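Local coordinates for protein putative acyl-CoA thioester hydrolase (Yersinia pestis KIM10+, PDB 5DM5) that probably hydrolyses the thioester bond of acyl-CoA substrates, working as a hexamer of hot-dog fold subunits, at residues V64-V69 / A123-V128. Residues are numbered along the deposited sequence; the frame is centred on the assembly and turned at random.
Sequences VVTVRV and AVFTYV
Val67 N and Arg68 N both donate to Thr126 O, so one carbonyl faces two successive residues: a classic beta bulge between segments 64-69 and 123-128 of the antiparallel strands 64-74 and 118-129. Arg68 N sits in the carbonyl plane on a lone pair, 3.1 Å from Thr126 O. Thr126 N returns a bond to Arg68 O (2.9 Å). The side chains of Arg68 and Thr126 run abreast, CB to CB. Val67 CG1 meets Val128 CG2 at 3.6 Å, the two side chains at about a right angle. On the face opposite Arg68 and Thr126, Val69, its CG1 anti to the backbone N (chi1 -178°), sets that methyl over a face of the Phe125 ring, 3.9 Å from the centroid, a CH-pi contact. Thr66 lies alongside Tyr127, with OG1 3.3 Å from ring atom CE1. Helix 43-60 packs against this aromatic side: Met48 touches Phe125, and Asp49 O hydrogen-bonds Tyr127 OH. Met45 of the second subunit reaches Val69 and Phe125, and Val69 pairs with a strand there, continuing the sheet between subunits. By taking in one extra residue, the bulge brings Thr66 and Val69 to the same largely buried face; two N-H groups grip Thr126 O, while the Tyr127 hydroxyl ties that face to the helix.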
loop_
_atom_site.group_PDB
_atom_site.type_symbol
_atom_site.label_atom_id
_atom_site.label_comp_id
_atom_site.label_asym_id
_atom_site.label_seq_id
_atom_site.Cartn_x
_atom_site.Cartn_y
_atom_site.Cartn_z
ATOM N N VAL B 64 -2.256 -20.110 -14.825
ATOM C CA VAL B 64 -3.573 -19.851 -15.373
ATOM C C VAL B 64 -3.729 -18.352 -15.583
ATOM O O VAL B 64 -2.935 -17.560 -15.080
ATOM C CB VAL B 64 -4.704 -20.344 -14.456
ATOM C CG1 VAL B 64 -4.546 -21.814 -14.156
ATOM C CG2 VAL B 64 -4.720 -19.560 -13.170
ATOM N N VAL B 65 -4.771 -17.964 -16.302
ATOM C CA VAL B 65 -5.051 -16.569 -16.586
ATOM C C VAL B 65 -6.573 -16.355 -16.572
ATOM O O VAL B 65 -7.313 -17.178 -17.107
ATOM C CB VAL B 65 -4.434 -16.157 -17.944
ATOM C CG1 VAL B 65 -4.951 -14.814 -18.390
ATOM C CG2 VAL B 65 -2.906 -16.122 -17.866
ATOM N N THR B 66 -7.059 -15.292 -15.935
ATOM C CA THR B 66 -8.497 -15.047 -15.969
ATOM C C THR B 66 -8.810 -14.670 -17.394
ATOM O O THR B 66 -8.084 -13.863 -17.961
ATOM C CB THR B 66 -8.970 -13.895 -15.044
ATOM O OG1 THR B 66 -8.295 -13.942 -13.782
ATOM C CG2 THR B 66 -10.492 -13.968 -14.838
ATOM N N VAL B 67 -9.853 -15.231 -17.999
ATOM C CA VAL B 67 -10.160 -14.853 -19.389
ATOM C C VAL B 67 -11.551 -14.298 -19.538
ATOM O O VAL B 67 -11.873 -13.677 -20.536
ATOM C CB VAL B 67 -10.037 -16.017 -20.408
ATOM C CG1 VAL B 67 -8.603 -16.479 -20.499
ATOM C CG2 VAL B 67 -10.957 -17.168 -20.088
ATOM N N ARG B 68 -12.400 -14.581 -18.571
ATOM C CA ARG B 68 -13.781 -14.159 -18.695
ATOM C C ARG B 68 -14.384 -14.029 -17.295
ATOM O O ARG B 68 -13.943 -14.691 -16.379
ATOM C CB ARG B 68 -14.524 -15.185 -19.548
ATOM C CG ARG B 68 -15.936 -14.899 -19.997
ATOM C CD ARG B 68 -16.362 -16.089 -20.856
ATOM N NE ARG B 68 -17.601 -15.892 -21.596
ATOM C CZ ARG B 68 -17.662 -15.378 -22.820
ATOM N NH1 ARG B 68 -16.551 -15.014 -23.444
ATOM N NH2 ARG B 68 -18.834 -15.242 -23.422
ATOM N N VAL B 69 -15.336 -13.130 -17.109
ATOM C CA VAL B 69 -16.059 -13.031 -15.846
ATOM C C VAL B 69 -17.534 -12.955 -16.196
ATOM O O VAL B 69 -17.954 -12.108 -16.980
ATOM C CB VAL B 69 -15.678 -11.823 -15.016
ATOM C CG1 VAL B 69 -16.460 -11.861 -13.717
ATOM C CG2 VAL B 69 -14.212 -11.852 -14.725
ATOM N N ALA B 123 -20.146 -14.752 -8.759
ATOM C CA ALA B 123 -19.934 -14.637 -10.195
ATOM C C ALA B 123 -19.337 -15.913 -10.759
ATOM O O ALA B 123 -18.890 -16.767 -10.009
ATOM C CB ALA B 123 -19.048 -13.463 -10.500
ATOM N N VAL B 124 -19.339 -16.050 -12.078
ATOM C CA VAL B 124 -18.787 -17.247 -12.688
ATOM C C VAL B 124 -17.557 -16.902 -13.528
ATOM O O VAL B 124 -17.634 -16.413 -14.648
ATOM C CB VAL B 124 -19.837 -17.963 -13.543
ATOM C CG1 VAL B 124 -19.256 -19.225 -14.148
ATOM C CG2 VAL B 124 -21.056 -18.293 -12.692
ATOM N N PHE B 125 -16.413 -17.237 -12.960
ATOM C CA PHE B 125 -15.116 -16.886 -13.497
ATOM C C PHE B 125 -14.514 -17.891 -14.443
ATOM O O PHE B 125 -14.635 -19.080 -14.217
ATOM C CB PHE B 125 -14.180 -16.668 -12.327
ATOM C CG PHE B 125 -14.286 -15.312 -11.742
ATOM C CD1 PHE B 125 -15.444 -14.911 -11.127
ATOM C CD2 PHE B 125 -13.217 -14.445 -11.799
ATOM C CE1 PHE B 125 -15.543 -13.671 -10.607
ATOM C CE2 PHE B 125 -13.310 -13.204 -11.267
ATOM C CZ PHE B 125 -14.474 -12.811 -10.670
ATOM N N THR B 126 -13.820 -17.424 -15.478
ATOM C CA THR B 126 -13.216 -18.355 -16.436
ATOM C C THR B 126 -11.721 -18.118 -16.575
ATOM O O THR B 126 -11.297 -17.042 -17.056
ATOM C CB THR B 126 -13.830 -18.213 -17.841
ATOM O OG1 THR B 126 -15.266 -18.226 -17.773
ATOM C CG2 THR B 126 -13.323 -19.312 -18.741
ATOM N N TYR B 127 -10.940 -19.132 -16.183
ATOM C CA TYR B 127 -9.464 -19.082 -16.209
ATOM C C TYR B 127 -8.946 -20.077 -17.226
ATOM O O TYR B 127 -9.661 -21.004 -17.609
ATOM C CB TYR B 127 -8.823 -19.431 -14.856
ATOM C CG TYR B 127 -9.195 -18.564 -13.686
ATOM C CD1 TYR B 127 -8.374 -17.545 -13.252
ATOM C CD2 TYR B 127 -10.362 -18.804 -12.991
ATOM C CE1 TYR B 127 -8.724 -16.775 -12.175
ATOM C CE2 TYR B 127 -10.717 -18.045 -11.926
ATOM C CZ TYR B 127 -9.904 -17.030 -11.513
ATOM O OH TYR B 127 -10.294 -16.271 -10.424
ATOM N N VAL B 128 -7.684 -19.935 -17.611
ATOM C CA VAL B 128 -7.093 -20.842 -18.590
ATOM C C VAL B 128 -5.642 -21.302 -18.320
ATOM O O VAL B 128 -4.753 -20.462 -18.204
ATOM C CB VAL B 128 -7.136 -20.173 -19.969
ATOM C CG1 VAL B 128 -6.264 -20.922 -20.960
ATOM C CG2 VAL B 128 -8.573 -20.072 -20.467
#